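Local coordinates for protein cellulosomal scaffoldin (Acetivibrio cellulolyticus, PDB 3ZUC) that probably binds crystalline cellulose through this family 3b carbohydrate-binding module of a cellulosome scaffoldin, helping to bring the complex to its substrate, at residues V8-N12 and A130-W136. Sequence-based numbering, arbitrary orientation.
Sequences VEFFN and ATTYTSW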
ATOM      1  N   VAL A   8      -5.410  -6.047   7.071  1.00  8.64           N
ATOM      2  CA  VAL A   8      -4.561  -5.764   5.938  1.00  8.41           C
ATOM      3  C   VAL A   8      -3.554  -6.887   5.771  1.00  8.97           C
ATOM      4  O   VAL A   8      -2.804  -7.216   6.694  1.00 12.46           O
ATOM      5  CB  VAL A   8      -3.834  -4.409   6.119  1.00  8.64           C
ATOM      6  CG1 VAL A   8      -2.989  -4.110   4.896  1.00  9.45           C
ATOM      7  CG2 VAL A   8      -4.843  -3.303   6.374  1.00  8.80           C
ATOM      8  N   GLU A   9      -3.560  -7.501   4.602  1.00  7.53           N
ATOM      9  CA  GLU A   9      -2.565  -8.483   4.225  1.00  7.52           C
ATOM     10  C   GLU A   9      -1.800  -7.937   3.011  1.00  6.96           C
ATOM     11  O   GLU A   9      -2.302  -7.065   2.285  1.00  7.10           O
ATOM     12  CB  GLU A   9      -3.236  -9.800   3.858  1.00  8.61           C
ATOM     13  CG  GLU A   9      -4.001 -10.477   4.957  1.00  9.95           C
ATOM     14  CD  GLU A   9      -4.872 -11.551   4.350  1.00 11.47           C
ATOM     15  OE1 GLU A   9      -5.979 -11.233   3.891  1.00 11.93           O
ATOM     16  OE2 GLU A   9      -4.416 -12.705   4.241  1.00 13.79           O
ATOM     17  N   PHE A  10      -0.618  -8.490   2.760  1.00  6.88           N
ATOM     18  CA  PHE A  10       0.270  -7.896   1.799  1.00  6.86           C
ATOM     19  C   PHE A  10       1.256  -8.927   1.262  1.00  7.00           C
ATOM     20  O   PHE A  10       1.660  -9.833   1.998  1.00  8.16           O
ATOM     21  CB  PHE A  10       1.075  -6.764   2.479  1.00  7.25           C
ATOM     22  CG  PHE A  10       1.974  -6.016   1.525  1.00  7.04           C
ATOM     23  CD1 PHE A  10       1.450  -5.042   0.699  1.00  6.95           C
ATOM     24  CD2 PHE A  10       3.313  -6.336   1.406  1.00  7.69           C
ATOM     25  CE1 PHE A  10       2.232  -4.415  -0.243  1.00  7.54           C
ATOM     26  CE2 PHE A  10       4.098  -5.690   0.469  1.00  8.17           C
ATOM     27  CZ  PHE A  10       3.534  -4.749  -0.350  1.00  8.17           C
ATOM     28  N   PHE A  11       1.703  -8.739   0.017  1.00  6.68           N
ATOM     29  CA  PHE A  11       2.958  -9.314  -0.457  1.00  7.04           C
ATOM     30  C   PHE A  11       3.430  -8.509  -1.656  1.00  6.50           C
ATOM     31  O   PHE A  11       2.697  -7.685  -2.207  1.00  6.88           O
ATOM     32  CB  PHE A  11       2.886 -10.828  -0.753  1.00  7.69           C
ATOM     33  CG  PHE A  11       2.118 -11.238  -1.997  1.00  7.83           C
ATOM     34  CD1 PHE A  11       0.739 -11.216  -2.031  1.00  8.53           C
ATOM     35  CD2 PHE A  11       2.789 -11.724  -3.099  1.00  8.60           C
ATOM     36  CE1 PHE A  11       0.031 -11.655  -3.140  1.00  9.57           C
ATOM     37  CE2 PHE A  11       2.094 -12.163  -4.222  1.00  9.50           C
ATOM     38  CZ  PHE A  11       0.717 -12.139  -4.240  1.00  9.75           C
ATOM     39  N   ASN A  12       4.681  -8.739  -2.038  1.00  6.48           N
ATOM     40  CA  ASN A  12       5.280  -8.109  -3.197  1.00  6.74           C
ATOM     41  C   ASN A  12       5.231  -9.050  -4.395  1.00  6.97           C
ATOM     42  O   ASN A  12       5.718 -10.188  -4.303  1.00  7.97           O
ATOM     43  CB  ASN A  12       6.759  -7.781  -2.918  1.00  6.91           C
ATOM     44  CG  ASN A  12       6.925  -6.654  -1.916  1.00  6.59           C
ATOM     45  OD1 ASN A  12       6.983  -6.872  -0.706  1.00  7.38           O
ATOM     46  ND2 ASN A  12       6.959  -5.424  -2.422  1.00  6.54           N
ATOM     47  N   ALA A 130       7.406 -13.645   1.113  1.00 12.60           N
ATOM     48  CA  ALA A 130       6.031 -14.052   0.939  1.00 11.98           C
ATOM     49  C   ALA A 130       5.683 -14.209  -0.514  1.00 11.34           C
ATOM     50  O   ALA A 130       6.031 -13.366  -1.349  1.00 11.81           O
ATOM     51  CB  ALA A 130       5.100 -13.108   1.606  1.00 12.71           C
ATOM     52  N   THR A 131       4.945 -15.271  -0.812  1.00 11.77           N
ATOM     53  CA  THR A 131       4.471 -15.519  -2.164  1.00 12.58           C
ATOM     54  C   THR A 131       2.942 -15.416  -2.234  1.00 12.45           C
ATOM     55  O   THR A 131       2.374 -15.616  -3.300  1.00 14.86           O
ATOM     56  CB  THR A 131       4.922 -16.895  -2.647  1.00 14.26           C
ATOM     57  OG1 THR A 131       4.412 -17.882  -1.749  1.00 14.36           O
ATOM     58  CG2 THR A 131       6.455 -16.973  -2.710  1.00 16.03           C
ATOM     59  N   THR A 132       2.314 -15.144  -1.091  1.00 12.72           N
ATOM     60  CA  THR A 132       0.868 -15.088  -0.900  1.00 14.49           C
ATOM     61  C   THR A 132       0.622 -13.974   0.081  1.00 12.17           C
ATOM     62  O   THR A 132       1.517 -13.612   0.829  1.00 11.50           O
ATOM     63  CB  THR A 132       0.252 -16.472  -0.278  1.00 15.76           C
ATOM     64  OG1 THR A 132       0.789 -16.722   1.033  1.00 18.52           O
ATOM     65  CG2 THR A 132       0.535 -17.645  -1.156  1.00 17.90           C
ATOM     66  N   TYR A 133      -0.608 -13.505   0.140  1.00 11.86           N
ATOM     67  CA  TYR A 133      -1.002 -12.538   1.150  1.00 11.07           C
ATOM     68  C   TYR A 133      -0.667 -13.013   2.563  1.00 11.76           C
ATOM     69  O   TYR A 133      -0.987 -14.136   2.957  1.00 13.72           O
ATOM     70  CB  TYR A 133      -2.484 -12.259   1.037  1.00 11.41           C
ATOM     71  CG  TYR A 133      -2.821 -11.479  -0.211  1.00 10.59           C
ATOM     72  CD1 TYR A 133      -2.360 -10.183  -0.363  1.00  9.96           C
ATOM     73  CD2 TYR A 133      -3.585 -12.022  -1.233  1.00 10.80           C
ATOM     74  CE1 TYR A 133      -2.629  -9.465  -1.481  1.00 10.01           C
ATOM     75  CE2 TYR A 133      -3.872 -11.296  -2.373  1.00 10.97           C
ATOM     76  CZ  TYR A 133      -3.387 -10.002  -2.483  1.00 10.60           C
ATOM     77  OH  TYR A 133      -3.624  -9.231  -3.608  1.00 11.58           O
ATOM     78  N   THR A 134      -0.117 -12.084   3.332  0.53 10.74           N
ATOM     79  CA  THR A 134       0.298 -12.356   4.690  0.53 10.50           C
ATOM     80  C   THR A 134       0.040 -11.132   5.553  0.53 10.66           C
ATOM     81  O   THR A 134       0.145 -10.003   5.085  0.53 10.19           O
ATOM     82  CB  THR A 134       1.762 -12.748   4.670  0.53 11.58           C
ATOM     83  OG1 THR A 134       1.920 -13.761   3.685  0.53 12.32           O
ATOM     84  CG2 THR A 134       2.205 -13.311   6.008  0.53 11.21           C
ATOM     85  N   SER A 135      -0.312 -11.355   6.815  0.53 11.92           N
ATOM     86  CA  SER A 135      -0.575 -10.255   7.721  0.53 12.84           C
ATOM     87  C   SER A 135       0.757  -9.565   8.041  0.53 12.87           C
ATOM     88  O   SER A 135       1.696 -10.141   8.610  0.53 13.57           O
ATOM     89  CB  SER A 135      -1.324 -10.751   8.952  0.53 14.46           C
ATOM     90  OG  SER A 135      -2.572 -11.323   8.570  0.53 16.48           O
ATOM     91  N   TRP A 136       0.822  -8.313   7.633  1.00 10.91           N
ATOM     92  CA  TRP A 136       2.082  -7.601   7.510  1.00  9.51           C
ATOM     93  C   TRP A 136       1.957  -6.251   8.179  1.00  8.50           C
ATOM     94  O   TRP A 136       1.241  -5.380   7.701  1.00  8.43           O
ATOM     95  CB  TRP A 136       2.421  -7.453   6.027  1.00  9.91           C
ATOM     96  CG  TRP A 136       3.783  -6.981   5.667  1.00  9.72           C
ATOM     97  CD1 TRP A 136       4.070  -5.932   4.840  1.00  9.17           C
ATOM     98  CD2 TRP A 136       5.041  -7.580   6.003  1.00 10.85           C
ATOM     99  NE1 TRP A 136       5.419  -5.839   4.644  1.00  9.53           N
ATOM    100  CE2 TRP A 136       6.038  -6.832   5.349  1.00 10.78           C
ATOM    101  CE3 TRP A 136       5.424  -8.696   6.759  1.00 13.67           C
ATOM    102  CZ2 TRP A 136       7.381  -7.138   5.447  1.00 13.24           C
ATOM    103  CZ3 TRP A 136       6.763  -8.994   6.859  1.00 15.13           C
ATOM    104  CH2 TRP A 136       7.726  -8.217   6.211  1.00 15.19           C
TER
HETATM  105  O   HOH W   1      -0.556  -6.615   6.088  1.00 15.37           O
HETATM  106  O   HOH W   2       6.363 -10.631  -0.716  1.00  9.63           O
HETATM  107  O   HOH W   3       6.353 -12.870  -4.151  1.00 12.43           O
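How side chains and water supplement a short backbone pairing is illustrated by the loop 130-136, which becomes a weakly bonded edge strand at about 134-135, beside strand 8-12. The backbone offers one hydrogen-bonded antiparallel pair, Phe10 with Thr134: Phe10 N donates to Thr134 O (2.9 Å) and Thr134 N to Phe10 O (3.2 Å). Beyond it on both sides, water takes over. One molecule joins Val8 O to the N and O of Trp136, and two others link the backbone of Asn12 to Ala130 O.

The aromatic side chains add contacts on both faces. Phe11, with chi1 p, lays its ring over the 131-132 backbone, while its edge meets the face of Tyr133 in a T-shaped stack (centroids 5.0 Å, planes at 82°). Tyr133 (chi1 m) extends along the sheet face that carries Glu9, touching Lys25 and Arg27, and its OH hydrogen-bonds to Glu105; Glu9 forms a salt bridge with Arg27. On the opposite face, Phe10 and Trp136, both with chi1 t, lie nearly parallel but slid apart, with Phe10 CD2 3.5 Å from Trp136 CD1. The indole NE1 hydrogen-bonds to Ser125 O. Within 130-136, Thr134 OG1 donates to Thr132 O (2.9 Å).

A short, weakly bonded outer strand on this sheet, with Phe10 also packing on Tyr45 of the second sheet, fits the antiparallel beta-sandwich (jelly-roll) of family 3 carbohydrate-binding modules.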